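Local coordinates for phosphoprotein (Lettuce necrotic yellows virus, PDB 3T4R), which is seen here as its C-terminal domain and, as a whole, probably serves as a non-catalytic polymerase cofactor, holding polymerase L to the nucleocapsid template and binding soluble nucleoprotein, at residues L11-W17 with I54-I59; I4-E9 with V30-D36. One frame throughout, in Å; residues are numbered along the deposited sequence.

How the contacts relate
Both contacts are built on helix 4-14 of this small, all-helical C-terminal domain. Its first half meets the end of helix 27-33 and the turn into helix 36-41 in contact 2; its last turn and the residues after it meet helix 50-72 in contact 1. Along the chain the order is 4-9, 11-17, 30-36, 54-59, so the two pairings interleave. Their centres lie about 11 Å apart, and they touch mainly through V34: its CG2 is 3.6 Å from L12 CD2 and 4.0 Å from I58 CD1. One apolar core thus runs through the helical bundle, with leucine, isoleucine and W17 in contact 1, while contact 2 adds a charged network.

Contact 1 (L11-W17 with I54-I59); sequences LLADLDW and IQNEII
Residues 11-14 end helix 4-14 in a Schellman motif: D16, phi 83°, is the C-prime residue, W17 N bonds L12 O (3.0 Å) and D16 N bonds A13 O (3.0 Å). Residues 54-59 are regular helix. The backbones come closest at L15 and Q55, CA to CA 6.5 Å. L15 (mt) points at the partner helix and puts CD1 3.4 Å from both I54 CG2 and I58 CD1; I54, I58 and L12 are also mt. L12 CD2 reaches I58 CD1 at 3.9 Å, whereas L11, off-rotamer in both chi angles, keeps CD1 4.3 Å from I54 CG2. W17, chi1 -99°, brings the six-membered end of its indole up to the helix: CH2 lies 3.5 Å from I58 CG2, and the ring edge meets Q55 O and I59 CG1, the latter 4.0 Å from CZ2. Q55, chi1 -77° and chi2 174°, extends back so that NE2 donates to L15 O at 2.9 Å. D16 salt-bridges K51. This is the packing of a capped helix end on helix 50-72 in a small helical bundle, where I22 of helix 19-22 touches L12 and W17, while I38 and M41 of helix 36-41 touch I54.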
# COMPACT_ATOMS: atom_id res chain seq x y z
N LEU A 11 2.32 -7.30 1.27
CA LEU A 11 3.19 -6.21 1.58
C LEU A 11 2.58 -5.27 2.54
O LEU A 11 3.21 -4.85 3.49
CB LEU A 11 3.53 -5.41 0.32
CG LEU A 11 4.86 -4.71 0.15
CD1 LEU A 11 4.78 -3.46 -0.67
CD2 LEU A 11 5.81 -4.50 1.36
N LEU A 12 1.35 -4.88 2.29
CA LEU A 12 0.62 -4.03 3.22
C LEU A 12 0.60 -4.65 4.65
O LEU A 12 0.77 -3.93 5.62
CB LEU A 12 -0.80 -3.82 2.73
CG LEU A 12 -0.98 -2.99 1.48
CD1 LEU A 12 -2.41 -2.93 1.00
CD2 LEU A 12 -0.47 -1.53 1.78
N ALA A 13 0.36 -5.95 4.78
CA ALA A 13 0.51 -6.60 6.09
C ALA A 13 1.93 -6.56 6.70
O ALA A 13 2.06 -6.41 7.92
CB ALA A 13 0.03 -8.03 6.03
N ASP A 14 2.94 -6.74 5.85
CA ASP A 14 4.33 -6.80 6.25
C ASP A 14 4.75 -5.43 6.66
O ASP A 14 5.71 -5.28 7.39
CB ASP A 14 5.20 -7.24 5.09
CG ASP A 14 5.11 -8.73 4.81
OD1 ASP A 14 4.68 -9.53 5.69
OD2 ASP A 14 5.52 -9.12 3.69
N LEU A 15 4.04 -4.41 6.17
CA LEU A 15 4.32 -3.03 6.57
C LEU A 15 3.43 -2.55 7.72
O LEU A 15 3.42 -1.38 8.05
CB LEU A 15 4.16 -2.11 5.36
CG LEU A 15 5.14 -2.32 4.22
CD1 LEU A 15 4.75 -1.35 3.04
CD2 LEU A 15 6.59 -2.04 4.60
N ASP A 16 2.70 -3.48 8.35
CA ASP A 16 1.97 -3.24 9.61
C ASP A 16 0.62 -2.62 9.45
O ASP A 16 0.04 -2.26 10.39
CB ASP A 16 2.82 -2.52 10.65
CG ASP A 16 3.90 -3.44 11.23
OD1 ASP A 16 3.60 -4.56 11.70
OD2 ASP A 16 5.09 -3.05 11.14
N TRP A 17 0.07 -2.60 8.25
CA TRP A 17 -1.32 -2.24 8.09
C TRP A 17 -2.13 -3.34 8.73
O TRP A 17 -1.71 -4.51 8.71
CB TRP A 17 -1.65 -2.10 6.57
CG TRP A 17 -1.62 -0.68 6.19
CD1 TRP A 17 -2.64 0.19 6.30
CD2 TRP A 17 -0.49 0.10 5.73
NE1 TRP A 17 -2.24 1.47 5.93
CE2 TRP A 17 -0.92 1.43 5.56
CE3 TRP A 17 0.84 -0.21 5.45
CZ2 TRP A 17 -0.06 2.46 5.13
CZ3 TRP A 17 1.67 0.78 5.03
CH2 TRP A 17 1.24 2.11 4.89
N ILE A 54 8.93 2.71 2.20
CA ILE A 54 7.77 2.23 1.52
C ILE A 54 6.48 2.62 2.19
O ILE A 54 5.54 3.00 1.47
CB ILE A 54 7.83 0.72 1.39
CG1 ILE A 54 9.13 0.35 0.70
CG2 ILE A 54 6.60 0.19 0.61
CD1 ILE A 54 9.40 -1.10 0.66
N GLN A 55 6.41 2.51 3.51
CA GLN A 55 5.25 2.96 4.29
C GLN A 55 4.97 4.42 3.96
O GLN A 55 3.81 4.77 3.75
CB GLN A 55 5.52 2.89 5.79
CG GLN A 55 5.46 1.53 6.41
CD GLN A 55 5.88 1.55 7.88
OE1 GLN A 55 6.46 2.54 8.37
NE2 GLN A 55 5.62 0.46 8.58
N ASN A 56 6.01 5.25 3.93
CA ASN A 56 5.87 6.65 3.56
C ASN A 56 5.25 6.79 2.13
O ASN A 56 4.37 7.65 1.90
CB ASN A 56 7.21 7.39 3.66
CG ASN A 56 7.63 7.68 5.11
OD1 ASN A 56 6.76 7.87 5.99
ND2 ASN A 56 8.95 7.82 5.36
N GLU A 57 5.71 6.00 1.20
CA GLU A 57 5.20 6.08 -0.17
C GLU A 57 3.71 5.71 -0.21
O GLU A 57 2.94 6.35 -0.93
CB GLU A 57 5.98 5.16 -1.14
CG GLU A 57 7.41 5.59 -1.39
CD GLU A 57 7.61 6.18 -2.74
OE1 GLU A 57 6.75 6.98 -3.18
OE2 GLU A 57 8.65 5.87 -3.37
N ILE A 58 3.33 4.67 0.51
CA ILE A 58 1.95 4.18 0.50
C ILE A 58 0.99 5.19 1.19
O ILE A 58 -0.14 5.45 0.72
CB ILE A 58 1.90 2.83 1.21
CG1 ILE A 58 2.50 1.75 0.27
CG2 ILE A 58 0.47 2.39 1.49
CD1 ILE A 58 2.78 0.47 0.95
N ILE A 59 1.43 5.73 2.30
CA ILE A 59 0.73 6.85 3.02
C ILE A 59 0.51 8.06 2.12
O ILE A 59 -0.57 8.56 2.05
CB ILE A 59 1.43 7.30 4.30
CG1 ILE A 59 1.48 6.12 5.29
CG2 ILE A 59 0.66 8.45 4.94
CD1 ILE A 59 1.89 6.44 6.55

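Contact 2 (I4-E9 with V30-D36); sequences IRHEKE and VDFLVPD
A lysine in the interior carries this contact: K8, buried and nearly fully extended (mttt), donates a hydrogen bond from NZ to V34 O (2.8 Å) and makes a hydrogen-bonded salt bridge from NZ to D36 OD1 (2.8 Å), with D31 OD1 a long ionic partner 3.7 Å from NZ. Residues 4-9 are helical; 30-33 finish helix 27-33, V34 leaves helical geometry (phi/psi -122/76), and P35 is the N-cap position of helix 36-41. K8 and V34 are nearest, CA to CA 6.3 Å. The lysine therefore ties the N-terminal helix to the short turn (V34, P35) joining helix 27-33 to helix 36-41, within the helical bundle. R5, chi1 t then chi2 and chi3 p, curls its guanidinium edge-on to D31: NH2 to OD2 is 3.0 Å, and NE to OD1, also 3.0 Å, is a weak bond, so R5, K8, D31 and D36 form one network. V30 and V34 pack on the aliphatic parts of R5 and K8: V30 CG1 sits 3.5 Å from R5 CD and 3.7 Å from K8 CB, while V34 CG1 is 3.9 Å from K8 CG. A magnesium ion lies about 3 Å from the nearest D36 side-chain atom.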
# COMPACT_ATOMS: atom_id res chain seq x y z
N ILE A 4 0.06 -11.18 -8.05
CA ILE A 4 0.53 -9.80 -7.91
C ILE A 4 -0.24 -9.05 -6.84
O ILE A 4 0.36 -8.51 -5.96
CB ILE A 4 0.45 -8.98 -9.18
CG1 ILE A 4 0.58 -7.48 -8.79
CG2 ILE A 4 -0.90 -9.34 -9.97
CD1 ILE A 4 1.11 -6.63 -9.95
N ARG A 5 -1.57 -9.02 -6.97
CA ARG A 5 -2.45 -8.41 -5.94
C ARG A 5 -2.22 -9.06 -4.54
O ARG A 5 -2.02 -8.38 -3.54
CB ARG A 5 -3.88 -8.66 -6.35
CG ARG A 5 -4.90 -7.91 -5.57
CD ARG A 5 -4.72 -6.40 -5.83
NE ARG A 5 -5.36 -5.78 -7.02
CZ ARG A 5 -6.00 -6.41 -7.98
NH1 ARG A 5 -6.13 -7.71 -7.91
NH2 ARG A 5 -6.52 -5.74 -9.01
N HIS A 6 -2.27 -10.38 -4.51
CA HIS A 6 -1.92 -11.15 -3.36
C HIS A 6 -0.63 -10.60 -2.76
O HIS A 6 -0.57 -10.37 -1.56
CB HIS A 6 -1.74 -12.60 -3.82
CG HIS A 6 -1.38 -13.55 -2.73
ND1 HIS A 6 -2.31 -14.25 -2.02
CD2 HIS A 6 -0.17 -13.92 -2.25
CE1 HIS A 6 -1.69 -15.01 -1.13
NE2 HIS A 6 -0.39 -14.81 -1.24
N GLU A 7 0.41 -10.39 -3.56
CA GLU A 7 1.68 -9.96 -2.98
C GLU A 7 1.66 -8.53 -2.52
O GLU A 7 2.39 -8.17 -1.59
CB GLU A 7 2.83 -10.13 -3.93
CG GLU A 7 3.19 -11.55 -4.35
CD GLU A 7 3.57 -12.45 -3.22
OE1 GLU A 7 4.26 -12.03 -2.29
OE2 GLU A 7 3.15 -13.62 -3.24
N LYS A 8 0.83 -7.71 -3.15
CA LYS A 8 0.58 -6.33 -2.64
C LYS A 8 -0.14 -6.30 -1.23
O LYS A 8 0.26 -5.51 -0.33
CB LYS A 8 -0.23 -5.52 -3.68
CG LYS A 8 0.58 -5.24 -4.94
CD LYS A 8 -0.16 -4.39 -5.92
CE LYS A 8 0.70 -4.20 -7.02
NZ LYS A 8 0.14 -3.22 -8.03
N GLU A 9 -1.15 -7.13 -1.07
CA GLU A 9 -1.88 -7.29 0.20
C GLU A 9 -0.93 -7.80 1.30
O GLU A 9 -0.98 -7.35 2.42
CB GLU A 9 -3.10 -8.18 -0.01
CG GLU A 9 -4.20 -7.51 -0.83
CD GLU A 9 -5.38 -8.44 -1.13
OE1 GLU A 9 -5.65 -9.38 -0.34
OE2 GLU A 9 -6.02 -8.30 -2.20
N VAL A 30 -6.26 -1.32 -3.63
CA VAL A 30 -4.92 -1.95 -3.45
C VAL A 30 -3.91 -1.49 -4.56
O VAL A 30 -2.77 -1.05 -4.28
CB VAL A 30 -5.00 -3.52 -3.39
CG1 VAL A 30 -3.62 -4.12 -3.37
CG2 VAL A 30 -5.77 -3.99 -2.14
N ASP A 31 -4.34 -1.59 -5.82
CA ASP A 31 -3.53 -1.17 -6.96
C ASP A 31 -3.14 0.27 -6.87
O ASP A 31 -2.03 0.62 -7.19
CB ASP A 31 -4.26 -1.40 -8.30
CG ASP A 31 -4.35 -2.86 -8.70
OD1 ASP A 31 -3.57 -3.70 -8.25
OD2 ASP A 31 -5.15 -3.15 -9.57
N PHE A 32 -4.00 1.12 -6.37
CA PHE A 32 -3.69 2.54 -6.23
C PHE A 32 -2.71 2.83 -5.05
O PHE A 32 -1.81 3.67 -5.12
CB PHE A 32 -4.98 3.29 -6.00
CG PHE A 32 -4.80 4.75 -5.79
CD1 PHE A 32 -5.53 5.63 -6.50
CD2 PHE A 32 -3.88 5.24 -4.85
CE1 PHE A 32 -5.35 6.98 -6.26
CE2 PHE A 32 -3.69 6.58 -4.66
CZ PHE A 32 -4.41 7.44 -5.35
N LEU A 33 -2.89 2.13 -3.95
CA LEU A 33 -2.06 2.35 -2.83
C LEU A 33 -0.65 1.78 -3.02
O LEU A 33 0.32 2.36 -2.52
CB LEU A 33 -2.72 1.66 -1.63
CG LEU A 33 -4.02 2.24 -1.13
CD1 LEU A 33 -4.48 1.43 0.03
CD2 LEU A 33 -3.85 3.64 -0.63
N VAL A 34 -0.57 0.64 -3.65
CA VAL A 34 0.68 -0.11 -3.90
C VAL A 34 0.83 -0.31 -5.41
O VAL A 34 0.54 -1.33 -5.96
CB VAL A 34 0.67 -1.46 -3.19
CG1 VAL A 34 2.08 -2.03 -3.23
CG2 VAL A 34 0.28 -1.30 -1.69
N PRO A 35 1.24 0.76 -6.10
CA PRO A 35 1.53 0.60 -7.49
C PRO A 35 2.69 -0.44 -7.67
O PRO A 35 3.37 -0.72 -6.65
CB PRO A 35 1.98 2.02 -7.90
CG PRO A 35 1.37 2.94 -6.80
CD PRO A 35 1.44 2.15 -5.59
N ASP A 36 2.93 -0.98 -8.87
CA ASP A 36 3.93 -2.04 -9.08
C ASP A 36 5.39 -1.60 -8.73
O ASP A 36 6.21 -2.41 -8.41
CB ASP A 36 3.95 -2.50 -10.55
CG ASP A 36 2.57 -2.99 -11.06
OD1 ASP A 36 1.79 -3.45 -10.22
OD2 ASP A 36 2.25 -2.93 -12.29